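Local coordinates for conserved membrane protein (Chlamydia abortus, PDB 6GZU) that acts as a secreted effector combining deubiquitinase and acetyltransferase activities that induces Golgi fragmentation, its catalytic part being a CE-clan cysteine-protease domain, at residues Tyr101-His107 with Ser133-Ile139; Val148-Ser152 with Trp207-Phe211; Ile162-Asn167 with Ile188-Val192. All coordinates share one frame. Residues are numbered along the deposited sequence.

Contact 1 of 3, residues Tyr101-His107 with Ser133-Ile139; sequences YAYPLWH and SHWTLVI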
loop_
_atom_site.group_PDB
_atom_site.type_symbol
_atom_site.label_atom_id
_atom_site.label_comp_id
_atom_site.label_asym_id
_atom_site.label_seq_id
_atom_site.Cartn_x
_atom_site.Cartn_y
_atom_site.Cartn_z
ATOM N N TYR A 101 -5.068 5.435 -1.821
ATOM C CA TYR A 101 -4.404 4.348 -2.540
ATOM C C TYR A 101 -3.395 3.729 -1.598
ATOM O O TYR A 101 -2.461 4.399 -1.175
ATOM C CB TYR A 101 -3.689 4.910 -3.783
ATOM C CG TYR A 101 -4.641 5.416 -4.854
ATOM C CD1 TYR A 101 -5.440 6.535 -4.636
ATOM C CD2 TYR A 101 -4.691 4.800 -6.124
ATOM C CE1 TYR A 101 -6.331 6.976 -5.642
ATOM C CE2 TYR A 101 -5.542 5.249 -7.137
ATOM C CZ TYR A 101 -6.366 6.329 -6.875
ATOM O OH TYR A 101 -7.249 6.775 -7.846
ATOM N N ALA A 102 -3.557 2.451 -1.261
ATOM C CA ALA A 102 -2.698 1.845 -0.257
ATOM C C ALA A 102 -1.907 0.659 -0.801
ATOM O O ALA A 102 -2.530 -0.327 -1.244
ATOM C CB ALA A 102 -3.497 1.445 0.976
ATOM N N TYR A 103 -0.573 0.715 -0.732
ATOM C CA TYR A 103 0.293 -0.245 -1.392
ATOM C C TYR A 103 1.145 -1.007 -0.416
ATOM O O TYR A 103 2.035 -0.446 0.240
ATOM C CB TYR A 103 1.299 0.518 -2.289
ATOM C CG TYR A 103 0.649 1.240 -3.439
ATOM C CD1 TYR A 103 0.062 2.507 -3.261
ATOM C CD2 TYR A 103 0.546 0.618 -4.681
ATOM C CE1 TYR A 103 -0.578 3.138 -4.338
ATOM C CE2 TYR A 103 -0.108 1.221 -5.758
ATOM C CZ TYR A 103 -0.688 2.459 -5.577
ATOM O OH TYR A 103 -1.317 3.039 -6.662
ATOM N N PRO A 104 0.944 -2.319 -0.361
ATOM C CA PRO A 104 1.900 -3.169 0.390
ATOM C C PRO A 104 3.247 -3.101 -0.314
ATOM O O PRO A 104 3.331 -3.221 -1.557
ATOM C CB PRO A 104 1.285 -4.582 0.260
ATOM C CG PRO A 104 -0.217 -4.293 0.021
ATOM C CD PRO A 104 -0.236 -3.065 -0.845
ATOM N N LEU A 105 4.314 -2.909 0.456
ATOM C CA LEU A 105 5.641 -2.713 -0.095
ATOM C C LEU A 105 6.573 -3.722 0.579
ATOM O O LEU A 105 6.696 -3.705 1.810
ATOM C CB LEU A 105 6.096 -1.245 0.090
ATOM C CG LEU A 105 7.322 -0.773 -0.700
ATOM C CD1 LEU A 105 7.434 0.715 -0.847
ATOM C CD2 LEU A 105 8.551 -1.200 0.132
ATOM N N TRP A 106 7.227 -4.542 -0.239
ATOM C CA TRP A 106 8.092 -5.651 0.175
ATOM C C TRP A 106 9.542 -5.193 0.120
ATOM O O TRP A 106 9.941 -4.506 -0.810
ATOM C CB TRP A 106 7.915 -6.796 -0.811
ATOM C CG TRP A 106 8.593 -8.044 -0.408
ATOM C CD1 TRP A 106 8.040 -9.078 0.297
ATOM C CD2 TRP A 106 9.950 -8.446 -0.714
ATOM N NE1 TRP A 106 8.970 -10.089 0.474
ATOM C CE2 TRP A 106 10.143 -9.730 -0.137
ATOM C CE3 TRP A 106 11.019 -7.849 -1.405
ATOM C CZ2 TRP A 106 11.350 -10.414 -0.235
ATOM C CZ3 TRP A 106 12.239 -8.537 -1.487
ATOM C CH2 TRP A 106 12.384 -9.801 -0.917
ATOM N N HIS A 107 10.339 -5.557 1.138
ATOM C CA HIS A 107 11.752 -5.180 1.184
ATOM C C HIS A 107 12.634 -6.256 1.756
ATOM O O HIS A 107 12.232 -6.956 2.673
ATOM C CB HIS A 107 11.948 -3.913 2.023
ATOM C CG HIS A 107 13.323 -3.345 1.914
ATOM N ND1 HIS A 107 13.793 -2.784 0.743
ATOM C CD2 HIS A 107 14.333 -3.242 2.823
ATOM C CE1 HIS A 107 15.040 -2.365 0.931
ATOM N NE2 HIS A 107 15.387 -2.624 2.183
ATOM N N SER A 133 10.832 -11.967 4.237
ATOM C CA SER A 133 10.082 -10.764 3.831
ATOM C C SER A 133 10.017 -9.728 4.928
ATOM O O SER A 133 9.814 -10.110 6.083
ATOM C CB SER A 133 8.611 -11.125 3.566
ATOM O OG SER A 133 8.524 -12.034 2.508
ATOM N N HIS A 134 10.102 -8.431 4.575
ATOM C CA HIS A 134 9.574 -7.406 5.470
ATOM C C HIS A 134 8.552 -6.623 4.679
ATOM O O HIS A 134 8.787 -6.305 3.521
ATOM C CB HIS A 134 10.652 -6.455 6.037
ATOM C CG HIS A 134 10.096 -5.440 6.995
ATOM N ND1 HIS A 134 9.459 -5.809 8.169
ATOM C CD2 HIS A 134 10.028 -4.082 6.938
ATOM C CE1 HIS A 134 9.044 -4.719 8.801
ATOM N NE2 HIS A 134 9.385 -3.657 8.083
ATOM N N TRP A 135 7.401 -6.367 5.292
ATOM C CA TRP A 135 6.304 -5.636 4.667
ATOM C C TRP A 135 6.105 -4.290 5.309
ATOM O O TRP A 135 6.127 -4.174 6.546
ATOM C CB TRP A 135 5.015 -6.445 4.807
ATOM C CG TRP A 135 4.991 -7.696 4.012
ATOM C CD1 TRP A 135 5.161 -8.980 4.458
ATOM C CD2 TRP A 135 4.707 -7.797 2.638
ATOM N NE1 TRP A 135 5.053 -9.870 3.415
ATOM C CE2 TRP A 135 4.731 -9.157 2.284
ATOM C CE3 TRP A 135 4.437 -6.847 1.649
ATOM C CZ2 TRP A 135 4.514 -9.588 0.964
ATOM C CZ3 TRP A 135 4.206 -7.276 0.352
ATOM C CH2 TRP A 135 4.244 -8.625 0.016
ATOM N N THR A 136 5.920 -3.269 4.464
ATOM C CA THR A 136 5.555 -1.933 4.890
ATOM C C THR A 136 4.411 -1.457 4.022
ATOM O O THR A 136 3.937 -2.192 3.145
ATOM C CB THR A 136 6.742 -0.980 4.753
ATOM O OG1 THR A 136 7.174 -0.939 3.383
ATOM C CG2 THR A 136 7.924 -1.428 5.612
ATOM N N LEU A 137 3.920 -0.235 4.260
ATOM C CA LEU A 137 2.724 0.245 3.538
ATOM C C LEU A 137 2.957 1.688 3.109
ATOM O O LEU A 137 3.369 2.517 3.926
ATOM C CB LEU A 137 1.510 0.186 4.477
ATOM C CG LEU A 137 0.175 0.636 3.867
ATOM C CD1 LEU A 137 -0.250 -0.368 2.786
ATOM C CD2 LEU A 137 -0.904 0.794 4.954
ATOM N N VAL A 138 2.625 2.021 1.861
ATOM C CA VAL A 138 2.670 3.424 1.386
ATOM C C VAL A 138 1.226 3.766 1.058
ATOM O O VAL A 138 0.552 3.084 0.259
ATOM C CB VAL A 138 3.550 3.557 0.127
ATOM C CG1 VAL A 138 3.399 4.961 -0.516
ATOM C CG2 VAL A 138 5.016 3.296 0.471
ATOM N N ILE A 139 0.712 4.829 1.669
ATOM C CA ILE A 139 -0.629 5.294 1.374
ATOM C C ILE A 139 -0.535 6.650 0.659
ATOM O O ILE A 139 0.130 7.585 1.145
ATOM C CB ILE A 139 -1.444 5.515 2.676
ATOM C CG1 ILE A 139 -1.509 4.240 3.522
ATOM C CG2 ILE A 139 -2.881 6.059 2.303
ATOM C CD1 ILE A 139 -2.066 4.469 4.923
HETATM O O HOH W 1 8.884 -3.310 2.956
#
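Six main-chain hydrogen bonds hold these two antiparallel strands together, in three two-way pairs. Tyr103 N gives to Val138 O (2.8 Å) and Val138 N to Tyr103 O (3.0 Å); Leu105 N to Thr136 O and Thr136 N to Leu105 O are both 2.8 Å; His107 N reaches His134 O at 2.9 Å, while His134 N to His107 O is looser at 3.2 Å. Near that end a water donates to Leu105 O (2.5 Å) and His134 O (3.0 Å) and accepts from Thr136 OG1 (3.0 Å). One side-chain bond joins in: Trp106 NE1 donates to Ser133 OG at 2.8 Å, tying the loop residue before the second strand to the first.

Pro104 has no amide proton, but it sits at a non-hydrogen-bonded position opposite Leu137, so the pattern continues unbroken. Here CA-H...O contacts fill in, such as Leu137 CA to Tyr103 O at 3.4 Å.

One face carries Ala102, Pro104 and Trp106 with Ile139, Leu137 and Trp135. The edge of Trp106 meets the face of Trp135 in a T-shaped pair, and Pro104 CB lies 4.0 Å from Trp135 CZ3. Helix 204-217 packs on this face, with Leu208 and Cys204 against Trp135. On the other face Leu105 CD1 touches Val138 CG2 (3.8 Å); Tyr103 sends its hydroxyl to Asp58, and His134 hydrogen-bonds Asp151 through NE2.

With His134 also beside Cys204, the chemistry fits the Cys-His-Asp triad of CE-clan proteases: the strand pairing fixes the backbone from which the probable catalytic histidine projects.

Contact 2 of 3, residues Val148-Ser152 with Trp207-Phe211; sequences VFFDS and WLSLF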
loop_
_atom_site.group_PDB
_atom_site.type_symbol
_atom_site.label_atom_id
_atom_site.label_comp_id
_atom_site.label_asym_id
_atom_site.label_seq_id
_atom_site.Cartn_x
_atom_site.Cartn_y
_atom_site.Cartn_z
ATOM N N VAL A 148 1.750 8.742 3.145
ATOM C CA VAL A 148 2.021 8.163 4.447
ATOM C C VAL A 148 2.788 6.852 4.309
ATOM O O VAL A 148 2.400 5.976 3.538
ATOM C CB VAL A 148 0.675 7.898 5.199
ATOM C CG1 VAL A 148 0.921 7.181 6.559
ATOM C CG2 VAL A 148 -0.030 9.252 5.396
ATOM N N PHE A 149 3.880 6.732 5.046
ATOM C CA PHE A 149 4.659 5.505 5.036
ATOM C C PHE A 149 4.606 4.853 6.415
ATOM O O PHE A 149 4.973 5.478 7.445
ATOM C CB PHE A 149 6.127 5.844 4.706
ATOM C CG PHE A 149 7.054 4.672 4.819
ATOM C CD1 PHE A 149 6.923 3.582 3.971
ATOM C CD2 PHE A 149 8.048 4.659 5.767
ATOM C CE1 PHE A 149 7.794 2.506 4.058
ATOM C CE2 PHE A 149 8.914 3.597 5.848
ATOM C CZ PHE A 149 8.781 2.523 5.019
ATOM N N PHE A 150 4.138 3.609 6.440
ATOM C CA PHE A 150 4.072 2.835 7.680
ATOM C C PHE A 150 5.009 1.655 7.672
ATOM O O PHE A 150 4.947 0.818 6.790
ATOM C CB PHE A 150 2.629 2.332 7.901
ATOM C CG PHE A 150 2.478 1.449 9.106
ATOM C CD1 PHE A 150 2.752 0.084 9.015
ATOM C CD2 PHE A 150 2.087 1.971 10.341
ATOM C CE1 PHE A 150 2.647 -0.727 10.140
ATOM C CE2 PHE A 150 1.981 1.135 11.469
ATOM C CZ PHE A 150 2.239 -0.195 11.348
ATOM N N ASP A 151 5.907 1.612 8.660
ATOM C CA ASP A 151 6.825 0.502 8.891
ATOM C C ASP A 151 6.755 0.210 10.369
ATOM O O ASP A 151 7.168 1.052 11.195
ATOM C CB ASP A 151 8.232 0.940 8.513
ATOM C CG ASP A 151 9.275 -0.112 8.817
ATOM O OD1 ASP A 151 8.910 -1.240 9.214
ATOM O OD2 ASP A 151 10.451 0.196 8.672
ATOM N N SER A 152 6.234 -0.969 10.728
ATOM C CA SER A 152 6.133 -1.353 12.129
ATOM C C SER A 152 7.488 -1.491 12.796
ATOM O O SER A 152 7.556 -1.490 14.036
ATOM C CB SER A 152 5.329 -2.658 12.311
ATOM O OG SER A 152 5.722 -3.679 11.383
ATOM N N TRP A 207 0.525 -5.954 11.261
ATOM C CA TRP A 207 0.582 -4.586 11.751
ATOM C C TRP A 207 0.136 -3.560 10.701
ATOM O O TRP A 207 -0.613 -2.611 11.015
ATOM C CB TRP A 207 2.018 -4.234 12.172
ATOM C CG TRP A 207 2.330 -4.666 13.557
ATOM C CD1 TRP A 207 3.230 -5.638 13.956
ATOM C CD2 TRP A 207 1.795 -4.098 14.738
ATOM N NE1 TRP A 207 3.233 -5.724 15.309
ATOM C CE2 TRP A 207 2.394 -4.771 15.826
ATOM C CE3 TRP A 207 0.854 -3.085 14.990
ATOM C CZ2 TRP A 207 2.068 -4.487 17.155
ATOM C CZ3 TRP A 207 0.537 -2.801 16.309
ATOM C CH2 TRP A 207 1.157 -3.484 17.380
ATOM N N LEU A 208 0.630 -3.680 9.469
ATOM C CA LEU A 208 0.307 -2.655 8.471
ATOM C C LEU A 208 -1.176 -2.775 8.103
ATOM O O LEU A 208 -1.812 -1.744 7.790
ATOM C CB LEU A 208 1.208 -2.772 7.243
ATOM C CG LEU A 208 1.030 -3.996 6.322
ATOM C CD1 LEU A 208 -0.107 -3.743 5.278
ATOM C CD2 LEU A 208 2.345 -4.341 5.625
ATOM N N SER A 209 -1.761 -3.980 8.179
ATOM C CA SER A 209 -3.184 -4.138 7.888
ATOM C C SER A 209 -4.041 -3.484 8.974
ATOM O O SER A 209 -5.048 -2.806 8.672
ATOM C CB SER A 209 -3.529 -5.625 7.745
ATOM O OG SER A 209 -2.836 -6.184 6.641
ATOM N N LEU A 210 -3.654 -3.687 10.239
ATOM C CA LEU A 210 -4.322 -3.007 11.355
ATOM C C LEU A 210 -4.182 -1.488 11.196
ATOM O O LEU A 210 -5.148 -0.734 11.399
ATOM C CB LEU A 210 -3.705 -3.456 12.698
ATOM C CG LEU A 210 -4.182 -2.939 14.060
ATOM C CD1 LEU A 210 -3.651 -3.884 15.166
ATOM C CD2 LEU A 210 -3.687 -1.513 14.349
ATOM N N PHE A 211 -2.990 -1.015 10.849
ATOM C CA PHE A 211 -2.814 0.421 10.679
ATOM C C PHE A 211 -3.774 0.977 9.632
ATOM O O PHE A 211 -4.414 2.027 9.860
ATOM C CB PHE A 211 -1.368 0.786 10.343
ATOM C CG PHE A 211 -1.191 2.247 10.082
ATOM C CD1 PHE A 211 -1.238 3.154 11.149
ATOM C CD2 PHE A 211 -1.089 2.703 8.779
ATOM C CE1 PHE A 211 -1.145 4.528 10.942
ATOM C CE2 PHE A 211 -0.965 4.076 8.527
ATOM C CZ PHE A 211 -0.984 4.988 9.626
#
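Strand 148-150 runs obliquely antiparallel to helix segment 207-211, at 143° between their N-to-C directions, with the short axes 10.2 Å apart at closest. Extended backbone makes side chains alternate: Val148, Phe150 and Ser152 point their CA-to-CB bonds toward the helix, Phe149 and Asp151 away from it. On the helix, Trp207 and Phe211 are one turn apart, as the backbone hydrogen bond from Phe211 N to Trp207 O (2.9 Å) confirms, and both direct their CB toward the strand.

Phe150 is the wedge of this interface. Its ring lies in an offset stack with that of Phe211, centroids 4.6 Å apart and planes at 16°, and Phe211 CB sits over the Phe150 face, 3.7 Å from the centroid, in a CH-pi contact. The ring's other neighbours are Leu208, with CB 3.7 Å from Phe150 CD1, and Trp207, whose CB is 4.1 Å from Phe150 CE1. Val148 CG1 extends the apolar surface to Phe211 CE2 at 4.1 Å, while at the far end Ser152 CB rests 3.7 Å from Trp207 CB; the Ser152 hydroxyl is hydrogen-bonded to Gln198. The indole of Trp207 continues beyond the strand to Phe234 and Leu235 of helix 228-241.

Asp151, facing away, turns OD1 to His134 and OD2 to the backbone of Phe156. A helix packed against a central sheet, with Cys204 at its start and the probable triad aspartate, Asp151, following Phe150 on the sheet side, is the layout of the papain-like Ulp1 (C48) peptidase fold, in which the helix carries the nucleophile and the sheet the His and Asp.

Contact 3 of 3, residues Ile162-Asn167 with Ile188-Val192; sequences IDPALN and IVKKV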
loop_
_atom_site.group_PDB
_atom_site.type_symbol
_atom_site.label_atom_id
_atom_site.label_comp_id
_atom_site.label_asym_id
_atom_site.label_seq_id
_atom_site.Cartn_x
_atom_site.Cartn_y
_atom_site.Cartn_z
ATOM N N ILE A 162 14.149 4.289 0.587
ATOM C CA ILE A 162 12.731 4.606 0.699
ATOM C C ILE A 162 12.469 6.087 0.512
ATOM O O ILE A 162 11.493 6.449 -0.148
ATOM C CB ILE A 162 12.056 4.069 2.028
ATOM C CG1 ILE A 162 10.532 4.251 1.992
ATOM C CG2 ILE A 162 12.654 4.722 3.299
ATOM C CD1 ILE A 162 9.860 3.561 0.834
ATOM N N ASP A 163 13.337 6.953 1.036
ATOM C CA ASP A 163 13.016 8.395 0.967
ATOM C C ASP A 163 12.925 8.966 -0.465
ATOM O O ASP A 163 12.027 9.767 -0.714
ATOM C CB ASP A 163 13.961 9.263 1.836
ATOM C CG ASP A 163 13.748 9.050 3.319
ATOM O OD1 ASP A 163 12.824 8.295 3.691
ATOM O OD2 ASP A 163 14.508 9.626 4.127
ATOM N N PRO A 164 13.831 8.568 -1.393
ATOM C CA PRO A 164 13.695 9.183 -2.731
ATOM C C PRO A 164 12.376 8.789 -3.336
ATOM O O PRO A 164 11.709 9.613 -4.003
ATOM C CB PRO A 164 14.823 8.551 -3.515
ATOM C CG PRO A 164 15.866 8.315 -2.495
ATOM C CD PRO A 164 15.132 7.877 -1.247
ATOM N N ALA A 165 11.939 7.553 -3.107
ATOM C CA ALA A 165 10.660 7.112 -3.662
ATOM C C ALA A 165 9.473 7.919 -3.064
ATOM O O ALA A 165 8.605 8.429 -3.803
ATOM C CB ALA A 165 10.489 5.571 -3.468
ATOM N N LEU A 166 9.426 8.063 -1.730
ATOM C CA LEU A 166 8.321 8.795 -1.097
ATOM C C LEU A 166 8.302 10.223 -1.606
ATOM O O LEU A 166 7.231 10.772 -1.880
ATOM C CB LEU A 166 8.459 8.790 0.429
ATOM C CG LEU A 166 8.410 7.383 1.072
ATOM C CD1 LEU A 166 8.637 7.582 2.558
ATOM C CD2 LEU A 166 7.101 6.653 0.797
ATOM N N ASN A 167 9.475 10.847 -1.702
ATOM C CA ASN A 167 9.543 12.280 -2.002
ATOM C C ASN A 167 9.338 12.529 -3.463
ATOM O O ASN A 167 8.784 13.583 -3.841
ATOM C CB ASN A 167 10.849 12.883 -1.452
ATOM C CG ASN A 167 10.810 12.975 0.023
ATOM O OD1 ASN A 167 11.317 12.062 0.764
ATOM N ND2 ASN A 167 10.174 14.009 0.511
ATOM N N ILE A 188 2.695 16.305 1.521
ATOM C CA ILE A 188 3.514 16.067 2.718
ATOM C C ILE A 188 3.831 14.591 2.848
ATOM O O ILE A 188 2.960 13.766 2.573
ATOM C CB ILE A 188 2.805 16.601 3.962
ATOM C CG1 ILE A 188 3.701 16.503 5.176
ATOM C CG2 ILE A 188 1.475 15.851 4.212
ATOM C CD1 ILE A 188 3.144 17.233 6.362
ATOM N N VAL A 189 5.067 14.251 3.205
ATOM C CA VAL A 189 5.461 12.876 3.511
ATOM C C VAL A 189 5.444 12.681 5.016
ATOM O O VAL A 189 6.107 13.407 5.781
ATOM C CB VAL A 189 6.884 12.561 2.942
ATOM C CG1 VAL A 189 7.358 11.117 3.366
ATOM C CG2 VAL A 189 6.898 12.723 1.408
ATOM N N LYS A 190 4.746 11.641 5.462
ATOM C CA LYS A 190 4.661 11.325 6.889
ATOM C C LYS A 190 5.144 9.876 7.115
ATOM O O LYS A 190 4.466 8.929 6.719
ATOM C CB LYS A 190 3.188 11.421 7.372
ATOM C CG LYS A 190 2.562 12.822 7.235
ATOM C CD LYS A 190 1.099 12.845 7.699
ATOM C CE LYS A 190 0.581 14.282 7.713
ATOM N NZ LYS A 190 -0.906 14.366 8.008
ATOM N N LYS A 191 6.318 9.708 7.713
ATOM C CA LYS A 191 6.805 8.384 8.075
ATOM C C LYS A 191 6.354 8.238 9.533
ATOM O O LYS A 191 7.031 8.685 10.473
ATOM C CB LYS A 191 8.329 8.333 7.913
ATOM C CG LYS A 191 8.743 8.563 6.407
ATOM C CD LYS A 191 10.272 8.491 6.224
ATOM C CE LYS A 191 10.840 7.055 6.263
ATOM N NZ LYS A 191 12.342 7.064 6.214
ATOM N N VAL A 192 5.210 7.568 9.741
ATOM C CA VAL A 192 4.449 7.766 10.977
ATOM C C VAL A 192 4.985 7.011 12.185
ATOM O O VAL A 192 4.744 7.434 13.320
ATOM C CB VAL A 192 2.958 7.414 10.802
ATOM C CG1 VAL A 192 2.320 8.469 9.867
ATOM C CG2 VAL A 192 2.781 5.985 10.277
#
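Leu166 reaches from the helix over Val189 and the aliphatic part of Lys191: its CD1 is 3.8 Å from Val189 CG1 and 4.0 Å from Lys191 CG. Val189 CG2 also lies 3.8 Å from the main-chain O of Leu166, close to Asn167. Further along, the Lys191 chain stretches past Ile162, whose CG2 is 3.8 Å from Lys191 NZ, and ends in a salt bridge from Lys191 NZ to Asp163 OD1 at 2.8 Å. Strand 146-150, helix 159-174 and strand 188-191 form a beta-alpha-beta crossover, with the two strands parallel neighbours in the sheet and the helix lying across them. Strand 188-191 is the outermost on this side of the sheet within the chain. The helix and strand segments run at 143° with axes 9.6 Å apart, and Phe149 of the adjoining strand packs under Ile162, Leu166 and Lys191.

All three contacts share the central mixed sheet. Contact 1 pairs two of its strands; 134-141 then pairs with 146-150 of contact 2 (Ile139 N to Val148 O, 2.8 Å), and 146-150 with 188-191 of contact 3 (Phe149 N to Lys190 O, 2.8 Å). Helix 204-217 packs on one face, helix 159-174 on the other, where Leu166 CD2 comes within 4.0 Å of Val138 CG2. Contacts 1 and 2, centres about 8 Å apart, meet at the probable catalytic site: His134 NE2 lies 2.7 Å from Asp151 OD1, with Cys204 alongside. Contact 3, nested within the loop closed by contact 2, is about 14 Å from it, centre to centre. The zinc lies elsewhere, about 8 Å from the Tyr101 side chain.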